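PDB 4YAG: C alpha-dehydrogenase from Sphingobium sp. SYK-6, which is a short-chain dehydrogenase/reductase that binds NADH, belongs to the lignin beta-aryl ether cleavage pathway and probably oxidises the C-alpha alcohol of its substrate. Local coordinates for residues I21-L26 against R46-E51; R31-D36 against N57-R62; L88-G93 against N121-F126. All coordinates share one frame; numbering follows the deposited sequence.

Contact 1 of 3, residues I21-L26 against R46-E51; sequences IAQRLL and RQFFEE
F49 reaches from helix 39-51 across to A22, Q23 and L26 of helix 16-27, and of all the residues here F49 has the largest area buried by the contact. The two helices flank the same face of the parallel sheet in the Rossmann fold of the short-chain dehydrogenases, the face that carries L32 and L34. Their N-to-C directions differ by 29°, and the local axes come no nearer than 12.4 Å. That separation is too wide for backbone packing, and long side chains bridge it; the two segments bury 192 Å² in all and share no hydrogen bond.

F49 has its CG beside the backbone N and anti to the carbonyl carbon (chi1 -72°), and the far end of its ring comes nearer to helix 16-27 than its CB does. The L26 side chain runs past F49 in the opposite sense, with L26 CD2 3.8 Å from F49 CE1 and equally close to F49 CD1. The approach is oblique to the ring. Q23 enters from the other helix with its aliphatic part: Q23 CG lies 4.2 Å from F49 CZ, while the side chain as a whole crosses that of F48 at about a right angle. Q23 CG is also 4.0 Å from F48 CE1, so the methylene touches both rings from the same side.

F48 is fixed from several sides. Its CD1 sits over the centre of the F49 ring, 3.8 Å above the plane, F19 meets it edge-to-face, and R52 adds a cation-pi contact. F49 also packs on L32 of the sheet beneath. A22, whose CB is directed at the neighbouring helix, completes the apolar set with A22 CB 4.4 Å from F49 CZ.

Contact 2 of 3, residues R31-D36 against N57-R62; sequences RLVLAD and NVHTIR. With NAI (1,4-dihydronicotinamide adenine dinucleotide), chain C.
R31 opens the pairing with a side-chain bond to N57. The arginine chain bends at chi3 (79°), which turns NE toward the amide, and R31 NE donates to N57 OD1 at 2.9 Å. The donor lies in the carbonyl plane on a lone pair, with the guanidinium and amide planes nearly perpendicular (86°). Second partners hold both groups: R31 NH2 bonds to R56 O, and N57 ND2 to Q54 OE1.

L32 begins the regular parallel pattern, its N donating to N57 O at 2.8 Å and its O accepting from H59 N. Its side chain lies beside that of V58, pointing the same way. V33 faces the opposite side of the sheet, where V33 CG1 meets I61 CD1 at 3.7 Å. H59 also projects on that side, and its NE2 bonds to E77 OE2 of helix 68-82. L34 repeats the pattern of L32, with L34 N bonded to H59 O and I61 N to L34 O, both at 2.8 Å, while L34 CD1 touches V58 CG1.

A35 has only a methyl group, and its CA passes I61 O at 3.1 Å in a CA-H...O contact. D36 ends the strand: its N bonds to I61 O, and its carboxylate takes the adenosine ribose, OD1 from O2B and OD2 from O3B of NADH, each at 2.7 Å. R38 N also bonds to OD1. An acidic residue that grips both ribose hydroxyls at the end of this strand is characteristic of NAD(H)-using members of the family, here within a beta-alpha-beta crossover of the Rossmann fold.

Contact 3 of 3, residues L88-G93 against N121-F126; sequences LINNAG and NGIMAF. With NAI (1,4-dihydronicotinamide adenine dinucleotide), chain C.
N91 O accepts a hydrogen bond from O3D of the nicotinamide ribose of NADH at 2.9 Å, just beyond the strand residues L88 and N90 that pack against segment 121-126 of helix 105-133. T11 OG1 bonds to both N91 N and A92 N of the same turn. The N91 side chain has CG anti to its backbone N (chi1 160°), and N91 OD1 lies 3.5 Å from ribose C4D while bonded to T142 OG1. An alanine here would probably leave T142 OG1 without this acceptor and open a gap beside C5D and C4D of the nicotinamide ribose.

The sequence N90-N91-A92-G93 is the NNAG motif of short-chain dehydrogenases, in which strand 87-90 runs into the cofactor site. Upstream of it, N90 points at the helix, with N90 OD1 3.5 Å from G122 CA. A CB on G122 would stand 2.0 Å from that oxygen, so the close approach depends on the glycine. N90 ND2 bonds to N141 OD1 of the next strand and lies 4.1 Å from I123 CG1.

L88 spreads its two methyls. L88 CD2 sits 3.6 Å from G122 O and 4.0 Å from F126 CB, and L88 CD1 lies over one face of the F126 ring, 4.1 Å from F126 CG.

In the fold
From the N terminus, helix 16-27 supplies the first half of contact 1, and strand 31-36 follows at once with the first half of contact 2. Helix 39-51 then closes contact 1, and strand 58-62 closes contact 2, so the two cross along the chain. They also meet in space: A22 rests on L32 and L34, F49 packs on V58, and the centres of the two contacts are about 10 Å apart. Contact 3 comes later, in series, closing the excursion from strand 87-90 to helix 105-133. It ties the opposite face of the sheet to a helix that also touches the second subunit through I123 and M124. Contacts 2 and 3 both reach NADH, through different riboses.

Contact 1 of 3, residues I21-L26 against R46-E51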
loop_
_atom_site.group_PDB
_atom_site.type_symbol
_atom_site.label_atom_id
_atom_site.label_comp_id
_atom_site.label_asym_id
_atom_site.label_seq_id
_atom_site.Cartn_x
_atom_site.Cartn_y
_atom_site.Cartn_z
ATOM N N ILE A 21 14.182 -12.828 -15.868
ATOM C CA ILE A 21 13.512 -11.965 -16.844
ATOM C C ILE A 21 14.537 -11.389 -17.838
ATOM O O ILE A 21 14.340 -11.405 -19.050
ATOM C CB ILE A 21 12.728 -10.845 -16.147
ATOM C CG1 ILE A 21 11.553 -11.427 -15.346
ATOM C CG2 ILE A 21 12.230 -9.830 -17.151
ATOM C CD1 ILE A 21 10.849 -10.430 -14.440
ATOM N N ALA A 22 15.668 -10.924 -17.317
ATOM C CA ALA A 22 16.713 -10.376 -18.160
ATOM C C ALA A 22 17.154 -11.383 -19.218
ATOM O O ALA A 22 17.252 -11.060 -20.401
ATOM C CB ALA A 22 17.892 -9.968 -17.322
ATOM N N GLN A 23 17.435 -12.609 -18.795
ATOM C CA GLN A 23 17.891 -13.625 -19.720
ATOM C C GLN A 23 16.877 -13.884 -20.824
ATOM O O GLN A 23 17.234 -14.032 -21.985
ATOM C CB GLN A 23 18.159 -14.937 -18.991
ATOM C CG GLN A 23 19.386 -14.936 -18.113
ATOM C CD GLN A 23 19.390 -16.136 -17.189
ATOM O OE1 GLN A 23 19.004 -16.039 -16.007
ATOM N NE2 GLN A 23 19.754 -17.270 -17.718
ATOM N N ARG A 24 15.607 -13.972 -20.459
ATOM C CA ARG A 24 14.600 -14.281 -21.468
ATOM C C ARG A 24 14.258 -13.078 -22.354
ATOM O O ARG A 24 13.982 -13.257 -23.538
ATOM C CB ARG A 24 13.358 -14.896 -20.818
ATOM C CG ARG A 24 13.661 -16.172 -20.020
ATOM C CD ARG A 24 14.550 -17.158 -20.771
ATOM N NE ARG A 24 13.959 -17.506 -22.049
ATOM C CZ ARG A 24 14.625 -17.971 -23.104
ATOM N NH1 ARG A 24 15.941 -18.158 -23.064
ATOM N NH2 ARG A 24 13.959 -18.241 -24.217
ATOM N N LEU A 25 14.296 -11.864 -21.819
ATOM C CA LEU A 25 14.135 -10.703 -22.686
ATOM C C LEU A 25 15.290 -10.590 -23.700
ATOM O O LEU A 25 15.043 -10.328 -24.870
ATOM C CB LEU A 25 13.970 -9.414 -21.877
ATOM C CG LEU A 25 12.679 -9.291 -21.066
ATOM C CD1 LEU A 25 12.649 -7.977 -20.290
ATOM C CD2 LEU A 25 11.444 -9.391 -21.972
ATOM N N LEU A 26 16.534 -10.789 -23.254
ATOM C CA LEU A 26 17.670 -10.783 -24.160
ATOM C C LEU A 26 17.484 -11.852 -25.241
ATOM O O LEU A 26 17.744 -11.610 -26.438
ATOM C CB LEU A 26 18.977 -11.026 -23.391
ATOM C CG LEU A 26 20.245 -10.940 -24.250
ATOM C CD1 LEU A 26 20.688 -9.503 -24.365
ATOM C CD2 LEU A 26 21.350 -11.784 -23.654
ATOM N N ARG A 46 27.248 -9.274 -15.161
ATOM C CA ARG A 46 28.104 -8.821 -16.250
ATOM C C ARG A 46 28.927 -9.987 -16.771
ATOM O O ARG A 46 29.015 -10.233 -17.976
ATOM C CB ARG A 46 29.033 -7.720 -15.741
ATOM C CG ARG A 46 29.903 -7.062 -16.784
ATOM C CD ARG A 46 30.669 -5.881 -16.164
ATOM N NE ARG A 46 29.767 -4.823 -15.703
ATOM C CZ ARG A 46 29.593 -4.460 -14.432
ATOM N NH1 ARG A 46 30.263 -5.037 -13.439
ATOM N NH2 ARG A 46 28.739 -3.488 -14.161
ATOM N N GLN A 47 29.543 -10.709 -15.853
ATOM C CA GLN A 47 30.385 -11.833 -16.226
ATOM C C GLN A 47 29.574 -12.936 -16.933
ATOM O O GLN A 47 30.051 -13.560 -17.894
ATOM C CB GLN A 47 31.125 -12.384 -15.000
ATOM C CG GLN A 47 31.945 -13.620 -15.331
ATOM C CD GLN A 47 32.441 -14.355 -14.104
ATOM O OE1 GLN A 47 32.956 -13.748 -13.167
ATOM N NE2 GLN A 47 32.280 -15.676 -14.100
ATOM N N PHE A 48 28.363 -13.178 -16.457
ATOM C CA PHE A 48 27.465 -14.163 -17.060
ATOM C C PHE A 48 27.188 -13.833 -18.516
ATOM O O PHE A 48 27.299 -14.691 -19.388
ATOM C CB PHE A 48 26.157 -14.211 -16.281
ATOM C CG PHE A 48 25.147 -15.157 -16.846
ATOM C CD1 PHE A 48 24.289 -14.757 -17.859
ATOM C CD2 PHE A 48 25.036 -16.444 -16.352
ATOM C CE1 PHE A 48 23.350 -15.626 -18.374
ATOM C CE2 PHE A 48 24.088 -17.316 -16.855
ATOM C CZ PHE A 48 23.252 -16.908 -17.873
ATOM N N PHE A 49 26.839 -12.585 -18.791
ATOM C CA PHE A 49 26.527 -12.195 -20.164
ATOM C C PHE A 49 27.765 -12.091 -21.041
ATOM O O PHE A 49 27.679 -12.341 -22.242
ATOM C CB PHE A 49 25.700 -10.912 -20.184
ATOM C CG PHE A 49 24.300 -11.121 -19.717
ATOM C CD1 PHE A 49 23.440 -11.941 -20.427
ATOM C CD2 PHE A 49 23.841 -10.542 -18.546
ATOM C CE1 PHE A 49 22.168 -12.167 -19.994
ATOM C CE2 PHE A 49 22.580 -10.765 -18.119
ATOM C CZ PHE A 49 21.734 -11.570 -18.841
ATOM N N GLU A 50 28.913 -11.752 -20.465
ATOM C CA GLU A 50 30.167 -11.745 -21.218
ATOM C C GLU A 50 30.550 -13.155 -21.637
ATOM O O GLU A 50 31.025 -13.383 -22.757
ATOM C CB GLU A 50 31.291 -11.127 -20.384
ATOM C CG GLU A 50 31.129 -9.632 -20.165
ATOM C CD GLU A 50 32.167 -9.048 -19.215
ATOM O OE1 GLU A 50 33.089 -9.782 -18.798
ATOM O OE2 GLU A 50 32.055 -7.845 -18.888
ATOM N N GLU A 51 30.342 -14.107 -20.735
ATOM C CA GLU A 51 30.629 -15.508 -21.038
ATOM C C GLU A 51 29.747 -16.011 -22.183
ATOM O O GLU A 51 30.114 -16.962 -22.884
ATOM C CB GLU A 51 30.431 -16.383 -19.796
ATOM C CG GLU A 51 31.606 -16.348 -18.834
ATOM C CD GLU A 51 31.301 -16.999 -17.488
ATOM O OE1 GLU A 51 30.107 -17.238 -17.180
ATOM O OE2 GLU A 51 32.262 -17.260 -16.731
#

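Contact 2 of 3, residues R31-D36 against N57-R62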
loop_
_atom_site.group_PDB
_atom_site.type_symbol
_atom_site.label_atom_id
_atom_site.label_comp_id
_atom_site.label_asym_id
_atom_site.label_seq_id
_atom_site.Cartn_x
_atom_site.Cartn_y
_atom_site.Cartn_z
ATOM N N ARG A 31 17.773 -5.403 -25.639
ATOM C CA ARG A 31 18.969 -4.983 -24.935
ATOM C C ARG A 31 18.578 -4.653 -23.517
ATOM O O ARG A 31 17.418 -4.326 -23.250
ATOM C CB ARG A 31 19.615 -3.767 -25.597
ATOM C CG ARG A 31 19.951 -4.014 -27.050
ATOM C CD ARG A 31 20.657 -2.833 -27.696
ATOM N NE ARG A 31 22.078 -2.795 -27.342
ATOM C CZ ARG A 31 22.787 -1.673 -27.238
ATOM N NH1 ARG A 31 22.217 -0.499 -27.467
ATOM N NH2 ARG A 31 24.069 -1.717 -26.915
ATOM N N LEU A 32 19.535 -4.732 -22.606
ATOM C CA LEU A 32 19.233 -4.660 -21.179
ATOM C C LEU A 32 19.985 -3.571 -20.437
ATOM O O LEU A 32 21.169 -3.346 -20.671
ATOM C CB LEU A 32 19.588 -5.975 -20.493
ATOM C CG LEU A 32 18.982 -7.252 -21.065
ATOM C CD1 LEU A 32 19.595 -8.440 -20.337
ATOM C CD2 LEU A 32 17.475 -7.220 -20.955
ATOM N N VAL A 33 19.289 -2.954 -19.481
ATOM C CA VAL A 33 19.927 -2.187 -18.436
ATOM C C VAL A 33 19.503 -2.821 -17.126
ATOM O O VAL A 33 18.298 -2.876 -16.813
ATOM C CB VAL A 33 19.516 -0.707 -18.471
ATOM C CG1 VAL A 33 20.096 0.051 -17.292
ATOM C CG2 VAL A 33 19.946 -0.092 -19.756
ATOM N N LEU A 34 20.482 -3.339 -16.393
ATOM C CA LEU A 34 20.233 -3.960 -15.095
ATOM C C LEU A 34 20.595 -2.955 -14.008
ATOM O O LEU A 34 21.722 -2.474 -13.940
ATOM C CB LEU A 34 21.053 -5.237 -14.933
ATOM C CG LEU A 34 20.968 -6.227 -16.086
ATOM C CD1 LEU A 34 21.815 -7.444 -15.796
ATOM C CD2 LEU A 34 19.550 -6.639 -16.381
ATOM N N ALA A 35 19.618 -2.625 -13.165
ATOM C CA ALA A 35 19.790 -1.660 -12.102
ATOM C C ALA A 35 19.651 -2.409 -10.773
ATOM O O ALA A 35 18.697 -3.137 -10.552
ATOM C CB ALA A 35 18.749 -0.544 -12.205
ATOM N N ASP A 36 20.624 -2.249 -9.900
ATOM C CA ASP A 36 20.670 -3.054 -8.674
ATOM C C ASP A 36 21.498 -2.332 -7.629
ATOM O O ASP A 36 22.470 -1.628 -7.953
ATOM C CB ASP A 36 21.285 -4.417 -9.006
ATOM C CG ASP A 36 20.865 -5.520 -8.058
ATOM O OD1 ASP A 36 21.325 -5.510 -6.894
ATOM O OD2 ASP A 36 20.084 -6.409 -8.497
ATOM N N ASN A 57 25.258 -5.918 -25.125
ATOM C CA ASN A 57 23.823 -5.652 -25.070
ATOM C C ASN A 57 23.288 -5.560 -23.649
ATOM O O ASN A 57 22.080 -5.587 -23.445
ATOM C CB ASN A 57 23.081 -6.720 -25.876
ATOM C CG ASN A 57 23.279 -6.534 -27.355
ATOM O OD1 ASN A 57 23.212 -5.408 -27.849
ATOM N ND2 ASN A 57 23.582 -7.620 -28.065
ATOM N N VAL A 58 24.198 -5.424 -22.684
ATOM C CA VAL A 58 23.853 -5.365 -21.273
ATOM C C VAL A 58 24.668 -4.267 -20.600
ATOM O O VAL A 58 25.901 -4.273 -20.640
ATOM C CB VAL A 58 24.128 -6.690 -20.559
ATOM C CG1 VAL A 58 23.670 -6.582 -19.092
ATOM C CG2 VAL A 58 23.404 -7.828 -21.265
ATOM N N HIS A 59 23.955 -3.295 -20.033
ATOM C CA HIS A 59 24.582 -2.215 -19.282
ATOM C C HIS A 59 24.123 -2.331 -17.834
ATOM O O HIS A 59 22.972 -2.659 -17.590
ATOM C CB HIS A 59 24.151 -0.863 -19.848
ATOM C CG HIS A 59 24.728 0.318 -19.135
ATOM N ND1 HIS A 59 26.087 0.540 -19.032
ATOM C CD2 HIS A 59 24.137 1.370 -18.521
ATOM C CE1 HIS A 59 26.303 1.663 -18.375
ATOM N NE2 HIS A 59 25.133 2.190 -18.050
ATOM N N THR A 60 25.009 -2.061 -16.882
ATOM C CA THR A 60 24.659 -2.151 -15.474
ATOM C C THR A 60 24.737 -0.781 -14.821
ATOM O O THR A 60 25.608 0.021 -15.131
ATOM C CB THR A 60 25.576 -3.113 -14.714
ATOM O OG1 THR A 60 26.928 -2.719 -14.908
ATOM C CG2 THR A 60 25.380 -4.536 -15.235
ATOM N N ILE A 61 23.814 -0.551 -13.899
ATOM C CA ILE A 61 23.790 0.669 -13.106
ATOM C C ILE A 61 23.537 0.293 -11.661
ATOM O O ILE A 61 22.548 -0.398 -11.352
ATOM C CB ILE A 61 22.662 1.637 -13.544
ATOM C CG1 ILE A 61 22.840 2.068 -14.997
ATOM C CG2 ILE A 61 22.639 2.880 -12.647
ATOM C CD1 ILE A 61 21.707 2.925 -15.520
ATOM N N ARG A 62 24.408 0.768 -10.787
ATOM C CA ARG A 62 24.225 0.584 -9.352
ATOM C C ARG A 62 23.355 1.722 -8.812
ATOM O O ARG A 62 23.714 2.914 -8.950
ATOM C CB ARG A 62 25.568 0.559 -8.643
ATOM C CG ARG A 62 25.429 0.310 -7.144
ATOM C CD ARG A 62 26.750 0.162 -6.471
ATOM N NE ARG A 62 26.603 0.078 -5.020
ATOM C CZ ARG A 62 26.701 1.112 -4.186
ATOM N NH1 ARG A 62 26.955 2.338 -4.638
ATOM N NH2 ARG A 62 26.549 0.914 -2.884
HETATM P PA NAI C . 16.795 -11.388 -5.241
HETATM O O1A NAI C . 17.329 -10.808 -3.961
HETATM O O2A NAI C . 17.507 -12.607 -5.792
HETATM O O5B NAI C . 16.751 -10.286 -6.362
HETATM C C5B NAI C . 16.412 -8.971 -6.027
HETATM C C4B NAI C . 17.501 -8.071 -6.458
HETATM O O4B NAI C . 16.983 -6.729 -6.185
HETATM C C3B NAI C . 18.786 -8.220 -5.772
HETATM O O3B NAI C . 19.886 -8.358 -6.695
HETATM C C2B NAI C . 18.897 -7.042 -4.935
HETATM O O2B NAI C . 20.248 -6.623 -4.695
HETATM C C1B NAI C . 18.088 -6.025 -5.606
HETATM N N9A NAI C . 17.625 -4.978 -4.733
HETATM C C8A NAI C . 17.134 -5.088 -3.449
HETATM N N7A NAI C . 16.861 -3.873 -2.953
HETATM C C5A NAI C . 17.153 -2.932 -3.906
HETATM C C6A NAI C . 17.092 -1.541 -3.995
HETATM N N6A NAI C . 16.696 -0.789 -2.880
HETATM N N1A NAI C . 17.473 -0.913 -5.137
HETATM C C2A NAI C . 17.916 -1.633 -6.194
HETATM N N3A NAI C . 17.999 -2.972 -6.162
HETATM C C4A NAI C . 17.636 -3.638 -5.043
HETATM O O3 NAI C . 15.298 -11.769 -4.881
HETATM P PN NAI C . 14.020 -12.055 -5.821
HETATM O O1N NAI C . 14.402 -12.328 -7.270
HETATM O O2N NAI C . 13.302 -13.198 -5.147
HETATM O O5D NAI C . 13.176 -10.691 -5.713
HETATM C C5D NAI C . 12.574 -10.075 -6.855
HETATM C C4D NAI C . 11.179 -9.680 -6.534
HETATM O O4D NAI C . 10.362 -10.904 -6.449
HETATM C C3D NAI C . 11.019 -8.982 -5.256
HETATM O O3D NAI C . 10.163 -7.836 -5.449
HETATM C C2D NAI C . 10.391 -9.947 -4.357
HETATM O O2D NAI C . 9.620 -9.289 -3.345
HETATM C C1D NAI C . 9.542 -10.737 -5.231
HETATM N N1N NAI C . 9.120 -12.031 -4.843
HETATM C C2N NAI C . 9.968 -13.106 -4.724
HETATM C C3N NAI C . 9.460 -14.345 -4.370
HETATM C C7N NAI C . 10.357 -15.527 -4.235
HETATM O O7N NAI C . 9.951 -16.617 -3.778
HETATM N N7N NAI C . 11.719 -15.395 -4.747
HETATM C C4N NAI C . 8.108 -14.536 -4.139
HETATM C C5N NAI C . 7.261 -13.458 -4.317
HETATM C C6N NAI C . 7.760 -12.232 -4.675
#

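Contact 3 of 3, residues L88-G93 against N121-F126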
loop_
_atom_site.group_PDB
_atom_site.type_symbol
_atom_site.label_atom_id
_atom_site.label_comp_id
_atom_site.label_asym_id
_atom_site.label_seq_id
_atom_site.Cartn_x
_atom_site.Cartn_y
_atom_site.Cartn_z
ATOM N N LEU A 88 9.830 -1.446 -18.949
ATOM C CA LEU A 88 10.200 -1.074 -17.594
ATOM C C LEU A 88 9.795 -2.189 -16.628
ATOM O O LEU A 88 8.617 -2.502 -16.505
ATOM C CB LEU A 88 9.514 0.247 -17.207
ATOM C CG LEU A 88 9.675 0.707 -15.753
ATOM C CD1 LEU A 88 11.132 1.014 -15.416
ATOM C CD2 LEU A 88 8.764 1.923 -15.491
ATOM N N ILE A 89 10.776 -2.799 -15.965
ATOM C CA ILE A 89 10.527 -3.912 -15.050
ATOM C C ILE A 89 10.884 -3.433 -13.641
ATOM O O ILE A 89 12.058 -3.335 -13.281
ATOM C CB ILE A 89 11.316 -5.201 -15.397
ATOM C CG1 ILE A 89 11.187 -5.570 -16.885
ATOM C CG2 ILE A 89 10.890 -6.325 -14.452
ATOM C CD1 ILE A 89 9.866 -6.090 -17.297
ATOM N N ASN A 90 9.864 -3.105 -12.854
ATOM C CA ASN A 90 10.062 -2.664 -11.486
ATOM C C ASN A 90 9.970 -3.894 -10.609
ATOM O O ASN A 90 8.888 -4.267 -10.141
ATOM C CB ASN A 90 8.985 -1.665 -11.071
ATOM C CG ASN A 90 9.006 -0.400 -11.896
ATOM O OD1 ASN A 90 10.010 0.306 -11.945
ATOM N ND2 ASN A 90 7.876 -0.087 -12.540
ATOM N N ASN A 91 11.103 -4.544 -10.416
ATOM C CA ASN A 91 11.135 -5.871 -9.818
ATOM C C ASN A 91 11.879 -5.963 -8.488
ATOM O O ASN A 91 11.614 -6.870 -7.707
ATOM C CB ASN A 91 11.713 -6.852 -10.839
ATOM C CG ASN A 91 12.233 -8.109 -10.219
ATOM O OD1 ASN A 91 11.495 -9.078 -9.987
ATOM N ND2 ASN A 91 13.526 -8.116 -9.953
ATOM N N ALA A 92 12.800 -5.033 -8.223
ATOM C CA ALA A 92 13.566 -5.087 -6.990
ATOM C C ALA A 92 12.614 -5.204 -5.803
ATOM O O ALA A 92 11.563 -4.561 -5.746
ATOM C CB ALA A 92 14.438 -3.859 -6.824
ATOM N N GLY A 93 13.045 -5.966 -4.814
ATOM C CA GLY A 93 12.299 -6.064 -3.582
ATOM C C GLY A 93 13.121 -6.742 -2.543
ATOM O O GLY A 93 14.146 -7.348 -2.852
ATOM N N ASN A 121 8.498 5.083 -7.980
ATOM C CA ASN A 121 9.601 5.926 -8.469
ATOM C C ASN A 121 9.969 5.547 -9.901
ATOM O O ASN A 121 10.288 6.390 -10.733
ATOM C CB ASN A 121 10.838 5.776 -7.579
ATOM C CG ASN A 121 10.695 6.458 -6.229
ATOM O OD1 ASN A 121 9.774 7.271 -6.004
ATOM N ND2 ASN A 121 11.635 6.166 -5.327
ATOM N N GLY A 122 9.926 4.257 -10.188
ATOM C CA GLY A 122 10.156 3.809 -11.558
ATOM C C GLY A 122 9.142 4.369 -12.534
ATOM O O GLY A 122 9.484 4.888 -13.601
ATOM N N ILE A 123 7.868 4.292 -12.168
ATOM C CA ILE A 123 6.836 4.852 -13.013
ATOM C C ILE A 123 7.046 6.359 -13.202
ATOM O O ILE A 123 6.953 6.900 -14.309
ATOM C CB ILE A 123 5.444 4.539 -12.414
ATOM C CG1 ILE A 123 5.165 3.038 -12.521
ATOM C CG2 ILE A 123 4.356 5.329 -13.120
ATOM C CD1 ILE A 123 4.108 2.518 -11.530
ATOM N N MET A 124 7.315 7.061 -12.119
ATOM C CA MET A 124 7.413 8.507 -12.200
ATOM C C MET A 124 8.634 8.955 -12.998
ATOM O O MET A 124 8.573 9.930 -13.756
ATOM C CB MET A 124 7.450 9.103 -10.791
ATOM C CG MET A 124 6.157 8.876 -9.989
ATOM S SD MET A 124 4.670 9.620 -10.711
ATOM C CE MET A 124 5.122 11.305 -10.470
ATOM N N ALA A 125 9.745 8.254 -12.814
ATOM C CA ALA A 125 10.988 8.632 -13.488
ATOM C C ALA A 125 11.029 8.237 -14.959
ATOM O O ALA A 125 11.617 8.959 -15.757
ATOM C CB ALA A 125 12.182 8.041 -12.765
ATOM N N PHE A 126 10.423 7.101 -15.315
ATOM C CA PHE A 126 10.563 6.546 -16.667
ATOM C C PHE A 126 9.384 6.727 -17.595
ATOM O O PHE A 126 9.566 6.829 -18.807
ATOM C CB PHE A 126 10.906 5.057 -16.606
ATOM C CG PHE A 126 12.322 4.805 -16.207
ATOM C CD1 PHE A 126 12.689 4.802 -14.872
ATOM C CD2 PHE A 126 13.301 4.623 -17.156
ATOM C CE1 PHE A 126 14.018 4.600 -14.476
ATOM C CE2 PHE A 126 14.607 4.422 -16.772
ATOM C CZ PHE A 126 14.978 4.415 -15.447
HETATM P PA NAI C . 16.795 -11.388 -5.241
HETATM O O1A NAI C . 17.329 -10.808 -3.961
HETATM O O2A NAI C . 17.507 -12.607 -5.792
HETATM O O5B NAI C . 16.751 -10.286 -6.362
HETATM C C5B NAI C . 16.412 -8.971 -6.027
HETATM C C4B NAI C . 17.501 -8.071 -6.458
HETATM O O4B NAI C . 16.983 -6.729 -6.185
HETATM C C3B NAI C . 18.786 -8.220 -5.772
HETATM O O3B NAI C . 19.886 -8.358 -6.695
HETATM C C2B NAI C . 18.897 -7.042 -4.935
HETATM O O2B NAI C . 20.248 -6.623 -4.695
HETATM C C1B NAI C . 18.088 -6.025 -5.606
HETATM N N9A NAI C . 17.625 -4.978 -4.733
HETATM C C8A NAI C . 17.134 -5.088 -3.449
HETATM N N7A NAI C . 16.861 -3.873 -2.953
HETATM C C5A NAI C . 17.153 -2.932 -3.906
HETATM C C6A NAI C . 17.092 -1.541 -3.995
HETATM N N6A NAI C . 16.696 -0.789 -2.880
HETATM N N1A NAI C . 17.473 -0.913 -5.137
HETATM C C2A NAI C . 17.916 -1.633 -6.194
HETATM N N3A NAI C . 17.999 -2.972 -6.162
HETATM C C4A NAI C . 17.636 -3.638 -5.043
HETATM O O3 NAI C . 15.298 -11.769 -4.881
HETATM P PN NAI C . 14.020 -12.055 -5.821
HETATM O O1N NAI C . 14.402 -12.328 -7.270
HETATM O O2N NAI C . 13.302 -13.198 -5.147
HETATM O O5D NAI C . 13.176 -10.691 -5.713
HETATM C C5D NAI C . 12.574 -10.075 -6.855
HETATM C C4D NAI C . 11.179 -9.680 -6.534
HETATM O O4D NAI C . 10.362 -10.904 -6.449
HETATM C C3D NAI C . 11.019 -8.982 -5.256
HETATM O O3D NAI C . 10.163 -7.836 -5.449
HETATM C C2D NAI C . 10.391 -9.947 -4.357
HETATM O O2D NAI C . 9.620 -9.289 -3.345
HETATM C C1D NAI C . 9.542 -10.737 -5.231
HETATM N N1N NAI C . 9.120 -12.031 -4.843
HETATM C C2N NAI C . 9.968 -13.106 -4.724
HETATM C C3N NAI C . 9.460 -14.345 -4.370
HETATM C C7N NAI C . 10.357 -15.527 -4.235
HETATM O O7N NAI C . 9.951 -16.617 -3.778
HETATM N N7N NAI C . 11.719 -15.395 -4.747
HETATM C C4N NAI C . 8.108 -14.536 -4.139
HETATM C C5N NAI C . 7.261 -13.458 -4.317
HETATM C C6N NAI C . 7.760 -12.232 -4.675
#